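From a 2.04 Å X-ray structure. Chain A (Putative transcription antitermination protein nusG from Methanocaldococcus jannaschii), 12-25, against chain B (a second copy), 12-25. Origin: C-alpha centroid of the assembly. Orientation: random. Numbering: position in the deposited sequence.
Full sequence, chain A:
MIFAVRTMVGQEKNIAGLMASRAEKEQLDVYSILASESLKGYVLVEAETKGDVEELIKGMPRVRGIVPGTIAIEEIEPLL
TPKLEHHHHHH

Chain A, residues 12-25: EKNIAGLMASRAEK
Chain B 12-25: EKNIAGLMASRAEK

How are the two helices placed? Residues 12-25 of each chain form one continuous helix, with phi between -57° and -77° and psi between -36° and -52°, and an exact two-fold axis relates the copies. The N-to-C directions differ by 144°, so the helices run roughly antiparallel, and their axes approach to 7.6 Å. The register centres on glycine: Gly A17 CA lies 4.0 Å from Gly B17 CA.

What permits so close an approach? Gly A17 has no side chain, and Ala B20 points its CB toward chain A, placing Ala B20 CB 3.6 Å from Gly A17 CA and 3.3 Å from Lys A13 O. A CB on Gly A17 would stand 3.0 Å from Ala B20 CB, too tight. The two-fold repeats this packing with Ala A20 against Gly B17 and Lys B13.

How does Lys A13 reach across? Its CA-to-CB bond points toward chain B, and the side chain follows m, t, m, t (chi1 -76°, chi2 177°, chi3 -84°, chi4 154°). Beyond CB the side chain is extended except at chi3, where it bends, and Lys A13 NZ ends 2.8 Å from Glu B24 OE2, donating a hydrogen bond within a salt bridge. Lys B13 NZ and Glu A24 OE2 form the symmetric bridge, also at 2.8 Å.

What shapes Glu B24 and its surroundings? It also points toward its partner helix, with chi1 -58° (m), chi2 -63° (m) and chi3 -96°. The two carboxylate oxygens have different partners: Glu B24 OE2 meets Lys A13 NZ, while Glu B24 OE1 accepts a hydrogen bond from water 1 at 3.0 Å. Water 1 in turn accepts one from Asn A14 N at 2.8 Å, linking carboxylate to backbone. Asn A14 starts sideways, but chi1 -82° (m) and chi2 -23° bring Asn A14 OD1 to 3.1 Å from Glu B24 CG. Water 2 joins Glu A24 OE1 and Asn B14 N in the same way.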

ATOM      1  N   GLU A  12      -3.075   5.407   8.517  1.00 30.69           N
ATOM      2  CA  GLU A  12      -3.120   5.000   7.107  1.00 30.70           C
ATOM      3  C   GLU A  12      -2.332   3.707   6.842  1.00 30.91           C
ATOM      4  O   GLU A  12      -2.869   2.756   6.271  1.00 30.80           O
ATOM      5  CB  GLU A  12      -2.639   6.138   6.191  1.00 30.47           C
ATOM      6  CG  GLU A  12      -3.395   7.471   6.354  1.00 30.21           C
ATOM      7  CD  GLU A  12      -2.872   8.326   7.507  1.00 30.37           C
ATOM      8  OE1 GLU A  12      -1.922   7.894   8.193  1.00 30.78           O
ATOM      9  OE2 GLU A  12      -3.401   9.435   7.725  1.00 30.51           O
ATOM     10  N   LYS A  13      -1.072   3.668   7.274  1.00 31.24           N
ATOM     11  CA  LYS A  13      -0.234   2.471   7.100  1.00 31.67           C
ATOM     12  C   LYS A  13      -0.743   1.268   7.907  1.00 31.76           C
ATOM     13  O   LYS A  13      -0.742   0.136   7.414  1.00 31.45           O
ATOM     14  CB  LYS A  13       1.223   2.770   7.459  1.00 31.77           C
ATOM     15  CG  LYS A  13       1.974   3.572   6.403  1.00 32.24           C
ATOM     16  CD  LYS A  13       3.385   3.882   6.863  1.00 33.21           C
ATOM     17  CE  LYS A  13       3.417   5.119   7.748  1.00 32.68           C
ATOM     18  NZ  LYS A  13       4.579   5.093   8.669  1.00 33.83           N
ATOM     19  N   ASN A  14      -1.174   1.519   9.144  1.00 31.83           N
ATOM     20  CA  ASN A  14      -1.737   0.464   9.996  1.00 32.13           C
ATOM     21  C   ASN A  14      -2.944  -0.217   9.352  1.00 32.10           C
ATOM     22  O   ASN A  14      -3.052  -1.448   9.354  1.00 31.97           O
ATOM     23  CB  ASN A  14      -2.115   1.016  11.377  1.00 32.30           C
ATOM     24  CG  ASN A  14      -0.926   1.111  12.314  1.00 33.49           C
ATOM     25  OD1 ASN A  14       0.071   0.410  12.141  1.00 35.75           O
ATOM     26  ND2 ASN A  14      -1.029   1.975  13.319  1.00 34.58           N
ATOM     27  N   ILE A  15      -3.835   0.593   8.785  1.00 31.78           N
ATOM     28  CA  ILE A  15      -5.046   0.083   8.142  1.00 31.63           C
ATOM     29  C   ILE A  15      -4.732  -0.611   6.808  1.00 31.66           C
ATOM     30  O   ILE A  15      -5.291  -1.664   6.515  1.00 31.36           O
ATOM     31  CB  ILE A  15      -6.123   1.190   8.019  1.00 31.52           C
ATOM     32  CG1 ILE A  15      -6.743   1.436   9.399  1.00 31.82           C
ATOM     33  CG2 ILE A  15      -7.221   0.799   7.018  1.00 31.01           C
ATOM     34  CD1 ILE A  15      -7.224   2.837   9.624  1.00 30.52           C
ATOM     35  N   ALA A  16      -3.814  -0.039   6.027  1.00 31.87           N
ATOM     36  CA  ALA A  16      -3.354  -0.667   4.785  1.00 32.30           C
ATOM     37  C   ALA A  16      -2.791  -2.070   5.032  1.00 32.43           C
ATOM     38  O   ALA A  16      -3.083  -2.998   4.276  1.00 32.76           O
ATOM     39  CB  ALA A  16      -2.326   0.207   4.084  1.00 31.91           C
ATOM     40  N   GLY A  17      -1.985  -2.212   6.083  1.00 32.68           N
ATOM     41  CA  GLY A  17      -1.466  -3.513   6.503  1.00 33.00           C
ATOM     42  C   GLY A  17      -2.548  -4.516   6.860  1.00 33.31           C
ATOM     43  O   GLY A  17      -2.469  -5.693   6.484  1.00 33.35           O
ATOM     44  N   LEU A  18      -3.558  -4.053   7.595  1.00 33.57           N
ATOM     45  CA  LEU A  18      -4.696  -4.895   7.963  1.00 33.80           C
ATOM     46  C   LEU A  18      -5.503  -5.275   6.722  1.00 33.73           C
ATOM     47  O   LEU A  18      -5.933  -6.420   6.584  1.00 33.43           O
ATOM     48  CB  LEU A  18      -5.593  -4.199   9.002  1.00 34.05           C
ATOM     49  CG  LEU A  18      -5.044  -3.784  10.377  1.00 34.74           C
ATOM     50  CD1 LEU A  18      -6.158  -3.200  11.238  1.00 35.34           C
ATOM     51  CD2 LEU A  18      -4.349  -4.936  11.120  1.00 35.27           C
ATOM     52  N   MET A  19      -5.691  -4.308   5.820  1.00 33.78           N
ATOM     53  CA  MET A  19      -6.396  -4.526   4.555  1.00 34.18           C
ATOM     54  C   MET A  19      -5.764  -5.617   3.695  1.00 34.56           C
ATOM     55  O   MET A  19      -6.464  -6.512   3.230  1.00 34.36           O
ATOM     56  CB  MET A  19      -6.465  -3.235   3.744  1.00 34.40           C
ATOM     57  CG  MET A  19      -7.522  -2.262   4.194  1.00 34.29           C
ATOM     58  SD  MET A  19      -7.306  -0.711   3.321  1.00 36.56           S
ATOM     59  CE  MET A  19      -8.795   0.125   3.816  1.00 34.72           C
ATOM     60  N   ALA A  20      -4.451  -5.522   3.480  1.00 34.95           N
ATOM     61  CA  ALA A  20      -3.707  -6.502   2.680  1.00 35.81           C
ATOM     62  C   ALA A  20      -3.834  -7.913   3.243  1.00 36.19           C
ATOM     63  O   ALA A  20      -4.054  -8.867   2.496  1.00 36.75           O
ATOM     64  CB  ALA A  20      -2.241  -6.096   2.567  1.00 35.82           C
ATOM     65  N   SER A  21      -3.707  -8.028   4.565  1.00 36.72           N
ATOM     66  CA  SER A  21      -3.867  -9.296   5.273  1.00 37.32           C
ATOM     67  C   SER A  21      -5.269  -9.884   5.079  1.00 37.58           C
ATOM     68  O   SER A  21      -5.409 -11.051   4.719  1.00 37.26           O
ATOM     69  CB  SER A  21      -3.567  -9.106   6.764  1.00 37.32           C
ATOM     70  OG  SER A  21      -3.966 -10.235   7.522  1.00 38.32           O
ATOM     71  N   ARG A  22      -6.293  -9.057   5.301  1.00 37.81           N
ATOM     72  CA  ARG A  22      -7.692  -9.479   5.190  1.00 38.22           C
ATOM     73  C   ARG A  22      -8.098  -9.818   3.755  1.00 38.19           C
ATOM     74  O   ARG A  22      -8.864 -10.762   3.531  1.00 37.93           O
ATOM     75  CB  ARG A  22      -8.623  -8.409   5.775  1.00 38.38           C
ATOM     76  CG  ARG A  22     -10.098  -8.792   5.793  1.00 40.00           C
ATOM     77  CD  ARG A  22     -10.906  -7.865   6.689  1.00 42.33           C
ATOM     78  NE  ARG A  22     -12.346  -8.033   6.491  1.00 44.30           N
ATOM     79  CZ  ARG A  22     -13.105  -8.895   7.166  1.00 45.69           C
ATOM     80  NH1 ARG A  22     -12.572  -9.682   8.094  1.00 46.17           N
ATOM     81  NH2 ARG A  22     -14.407  -8.974   6.910  1.00 46.25           N
ATOM     82  N   ALA A  23      -7.586  -9.047   2.795  1.00 38.18           N
ATOM     83  CA  ALA A  23      -7.877  -9.253   1.369  1.00 38.45           C
ATOM     84  C   ALA A  23      -7.445 -10.628   0.859  1.00 38.56           C
ATOM     85  O   ALA A  23      -8.197 -11.298   0.146  1.00 38.38           O
ATOM     86  CB  ALA A  23      -7.240  -8.151   0.521  1.00 38.50           C
ATOM     87  N   GLU A  24      -6.232 -11.040   1.217  1.00 38.67           N
ATOM     88  CA  GLU A  24      -5.709 -12.328   0.770  1.00 38.98           C
ATOM     89  C   GLU A  24      -6.315 -13.483   1.571  1.00 38.73           C
ATOM     90  O   GLU A  24      -6.582 -14.552   1.022  1.00 38.54           O
ATOM     91  CB  GLU A  24      -4.176 -12.350   0.823  1.00 39.32           C
ATOM     92  CG  GLU A  24      -3.477 -11.256  -0.015  1.00 40.86           C
ATOM     93  CD  GLU A  24      -3.745 -11.355  -1.518  1.00 42.58           C
ATOM     94  OE1 GLU A  24      -2.904 -11.942  -2.237  1.00 42.99           O
ATOM     95  OE2 GLU A  24      -4.791 -10.840  -1.978  1.00 43.70           O
ATOM     96  N   LYS A  25      -6.551 -13.242   2.859  1.00 38.55           N
ATOM     97  CA  LYS A  25      -7.156 -14.220   3.764  1.00 38.57           C
ATOM     98  C   LYS A  25      -8.614 -14.536   3.400  1.00 38.19           C
ATOM     99  O   LYS A  25      -9.016 -15.702   3.394  1.00 38.00           O
ATOM    100  CB  LYS A  25      -7.040 -13.718   5.210  1.00 38.78           C
ATOM    101  CG  LYS A  25      -7.704 -14.580   6.277  1.00 39.95           C
ATOM    102  CD  LYS A  25      -7.103 -14.337   7.671  1.00 41.92           C
ATOM    103  CE  LYS A  25      -6.903 -12.849   8.002  1.00 42.64           C
ATOM    104  NZ  LYS A  25      -8.170 -12.046   8.003  1.00 44.14           N
TER
ATOM    105  N   GLU B  12       2.834  -9.343  -3.988  1.00 30.69           N
ATOM    106  CA  GLU B  12       2.943  -7.894  -3.777  1.00 30.70           C
ATOM    107  C   GLU B  12       2.105  -7.409  -2.583  1.00 30.91           C
ATOM    108  O   GLU B  12       2.625  -6.739  -1.689  1.00 30.80           O
ATOM    109  CB  GLU B  12       2.579  -7.124  -5.057  1.00 30.47           C
ATOM    110  CG  GLU B  12       3.393  -7.512  -6.307  1.00 30.21           C
ATOM    111  CD  GLU B  12       2.847  -8.744  -7.025  1.00 30.37           C
ATOM    112  OE1 GLU B  12       1.836  -9.312  -6.562  1.00 30.78           O
ATOM    113  OE2 GLU B  12       3.419  -9.144  -8.060  1.00 30.51           O
ATOM    114  N   LYS B  13       0.821  -7.764  -2.561  1.00 31.24           N
ATOM    115  CA  LYS B  13      -0.067  -7.380  -1.453  1.00 31.67           C
ATOM    116  C   LYS B  13       0.328  -8.035  -0.122  1.00 31.76           C
ATOM    117  O   LYS B  13       0.297  -7.388   0.930  1.00 31.45           O
ATOM    118  CB  LYS B  13      -1.525  -7.699  -1.788  1.00 31.77           C
ATOM    119  CG  LYS B  13      -2.168  -6.729  -2.771  1.00 32.24           C
ATOM    120  CD  LYS B  13      -3.585  -7.152  -3.101  1.00 33.21           C
ATOM    121  CE  LYS B  13      -3.606  -8.200  -4.204  1.00 32.68           C
ATOM    122  NZ  LYS B  13      -4.822  -9.045  -4.122  1.00 33.83           N
ATOM    123  N   ASN B  14       0.695  -9.316  -0.173  1.00 31.83           N
ATOM    124  CA  ASN B  14       1.149 -10.039   1.021  1.00 32.13           C
ATOM    125  C   ASN B  14       2.355  -9.371   1.679  1.00 32.10           C
ATOM    126  O   ASN B  14       2.398  -9.206   2.902  1.00 31.97           O
ATOM    127  CB  ASN B  14       1.471 -11.503   0.687  1.00 32.30           C
ATOM    128  CG  ASN B  14       0.234 -12.380   0.651  1.00 33.49           C
ATOM    129  OD1 ASN B  14      -0.787 -12.057   1.258  1.00 35.75           O
ATOM    130  ND2 ASN B  14       0.321 -13.501  -0.060  1.00 34.58           N
ATOM    131  N   ILE B  15       3.320  -8.972   0.854  1.00 31.78           N
ATOM    132  CA  ILE B  15       4.539  -8.328   1.343  1.00 31.63           C
ATOM    133  C   ILE B  15       4.271  -6.895   1.827  1.00 31.66           C
ATOM    134  O   ILE B  15       4.791  -6.487   2.862  1.00 31.36           O
ATOM    135  CB  ILE B  15       5.679  -8.418   0.297  1.00 31.52           C
ATOM    136  CG1 ILE B  15       6.227  -9.850   0.282  1.00 31.82           C
ATOM    137  CG2 ILE B  15       6.814  -7.432   0.613  1.00 31.01           C
ATOM    138  CD1 ILE B  15       6.765 -10.296  -1.044  1.00 30.52           C
ATOM    139  N   ALA B  16       3.434  -6.155   1.099  1.00 31.87           N
ATOM    140  CA  ALA B  16       3.017  -4.814   1.520  1.00 32.30           C
ATOM    141  C   ALA B  16       2.368  -4.831   2.908  1.00 32.43           C
ATOM    142  O   ALA B  16       2.655  -3.969   3.739  1.00 32.76           O
ATOM    143  CB  ALA B  16       2.082  -4.189   0.498  1.00 31.91           C
ATOM    144  N   GLY B  17       1.493  -5.808   3.143  1.00 32.68           N
ATOM    145  CA  GLY B  17       0.880  -6.012   4.456  1.00 33.00           C
ATOM    146  C   GLY B  17       1.885  -6.282   5.562  1.00 33.31           C
ATOM    147  O   GLY B  17       1.767  -5.740   6.669  1.00 33.35           O
ATOM    148  N   LEU B  18       2.872  -7.127   5.267  1.00 33.57           N
ATOM    149  CA  LEU B  18       3.939  -7.432   6.219  1.00 33.80           C
ATOM    150  C   LEU B  18       4.799  -6.195   6.473  1.00 33.73           C
ATOM    151  O   LEU B  18       5.176  -5.919   7.613  1.00 33.43           O
ATOM    152  CB  LEU B  18       4.807  -8.605   5.728  1.00 34.05           C
ATOM    153  CG  LEU B  18       4.198  -9.993   5.473  1.00 34.74           C
ATOM    154  CD1 LEU B  18       5.287 -10.985   5.082  1.00 35.34           C
ATOM    155  CD2 LEU B  18       3.399 -10.529   6.672  1.00 35.27           C
ATOM    156  N   MET B  19       5.092  -5.449   5.405  1.00 33.78           N
ATOM    157  CA  MET B  19       5.860  -4.204   5.489  1.00 34.18           C
ATOM    158  C   MET B  19       5.225  -3.167   6.411  1.00 34.56           C
ATOM    159  O   MET B  19       5.903  -2.618   7.274  1.00 34.36           O
ATOM    160  CB  MET B  19       6.046  -3.588   4.106  1.00 34.40           C
ATOM    161  CG  MET B  19       7.124  -4.225   3.269  1.00 34.29           C
ATOM    162  SD  MET B  19       7.043  -3.569   1.604  1.00 36.56           S
ATOM    163  CE  MET B  19       8.542  -4.254   0.936  1.00 34.72           C
ATOM    164  N   ALA B  20       3.934  -2.899   6.208  1.00 34.95           N
ATOM    165  CA  ALA B  20       3.190  -1.931   7.021  1.00 35.81           C
ATOM    166  C   ALA B  20       3.207  -2.296   8.502  1.00 36.19           C
ATOM    167  O   ALA B  20       3.421  -1.434   9.355  1.00 36.75           O
ATOM    168  CB  ALA B  20       1.756  -1.799   6.515  1.00 35.82           C
ATOM    169  N   SER B  21       2.995  -3.579   8.790  1.00 36.72           N
ATOM    170  CA  SER B  21       3.044  -4.110  10.150  1.00 37.32           C
ATOM    171  C   SER B  21       4.422  -3.910  10.790  1.00 37.58           C
ATOM    172  O   SER B  21       4.522  -3.397  11.903  1.00 37.26           O
ATOM    173  CB  SER B  21       2.664  -5.594  10.148  1.00 37.32           C
ATOM    174  OG  SER B  21       2.956  -6.207  11.394  1.00 38.32           O
ATOM    175  N   ARG B  22       5.473  -4.299  10.065  1.00 37.81           N
ATOM    176  CA  ARG B  22       6.851  -4.204  10.552  1.00 38.22           C
ATOM    177  C   ARG B  22       7.325  -2.759  10.715  1.00 38.19           C
ATOM    178  O   ARG B  22       8.052  -2.446  11.663  1.00 37.93           O
ATOM    179  CB  ARG B  22       7.800  -4.982   9.631  1.00 38.38           C
ATOM    180  CG  ARG B  22       9.250  -5.024  10.102  1.00 40.00           C
ATOM    181  CD  ARG B  22      10.049  -6.083   9.358  1.00 42.33           C
ATOM    182  NE  ARG B  22      11.488  -5.940   9.584  1.00 44.30           N
ATOM    183  CZ  ARG B  22      12.158  -6.525  10.575  1.00 45.69           C
ATOM    184  NH1 ARG B  22      11.529  -7.304  11.448  1.00 46.17           N
ATOM    185  NH2 ARG B  22      13.467  -6.330  10.697  1.00 46.25           N
ATOM    186  N   ALA B  23       6.914  -1.892   9.790  1.00 38.18           N
ATOM    187  CA  ALA B  23       7.281  -0.468   9.815  1.00 38.45           C
ATOM    188  C   ALA B  23       6.807   0.252  11.078  1.00 38.56           C
ATOM    189  O   ALA B  23       7.566   1.012  11.688  1.00 38.38           O
ATOM    190  CB  ALA B  23       6.755   0.249   8.570  1.00 38.50           C
ATOM    191  N   GLU B  24       5.556   0.020  11.461  1.00 38.67           N
ATOM    192  CA  GLU B  24       4.993   0.671  12.641  1.00 38.98           C
ATOM    193  C   GLU B  24       5.488   0.010  13.930  1.00 38.73           C
ATOM    194  O   GLU B  24       5.730   0.689  14.928  1.00 38.54           O
ATOM    195  CB  GLU B  24       3.461   0.702  12.577  1.00 39.32           C
ATOM    196  CG  GLU B  24       2.872   1.414  11.337  1.00 40.86           C
ATOM    197  CD  GLU B  24       3.226   2.900  11.246  1.00 42.58           C
ATOM    198  OE1 GLU B  24       2.401   3.738  11.675  1.00 42.99           O
ATOM    199  OE2 GLU B  24       4.324   3.227  10.736  1.00 43.70           O
ATOM    200  N   LYS B  25       5.657  -1.310  13.883  1.00 38.55           N
ATOM    201  CA  LYS B  25       6.153  -2.099  15.011  1.00 38.57           C
ATOM    202  C   LYS B  25       7.612  -1.772  15.362  1.00 38.19           C
ATOM    203  O   LYS B  25       7.952  -1.623  16.538  1.00 38.00           O
ATOM    204  CB  LYS B  25       5.977  -3.593  14.706  1.00 38.78           C
ATOM    205  CG  LYS B  25       6.528  -4.562  15.746  1.00 39.95           C
ATOM    206  CD  LYS B  25       5.857  -5.942  15.660  1.00 41.92           C
ATOM    207  CE  LYS B  25       5.717  -6.468  14.222  1.00 42.64           C
ATOM    208  NZ  LYS B  25       7.021  -6.649  13.506  1.00 44.14           N
TER
HETATM  209  O   HOH W   1      -0.372   3.894  10.480  1.00 29.98           O
HETATM  210  O   HOH W   2      -0.060 -10.928  -2.387  1.00 29.98           O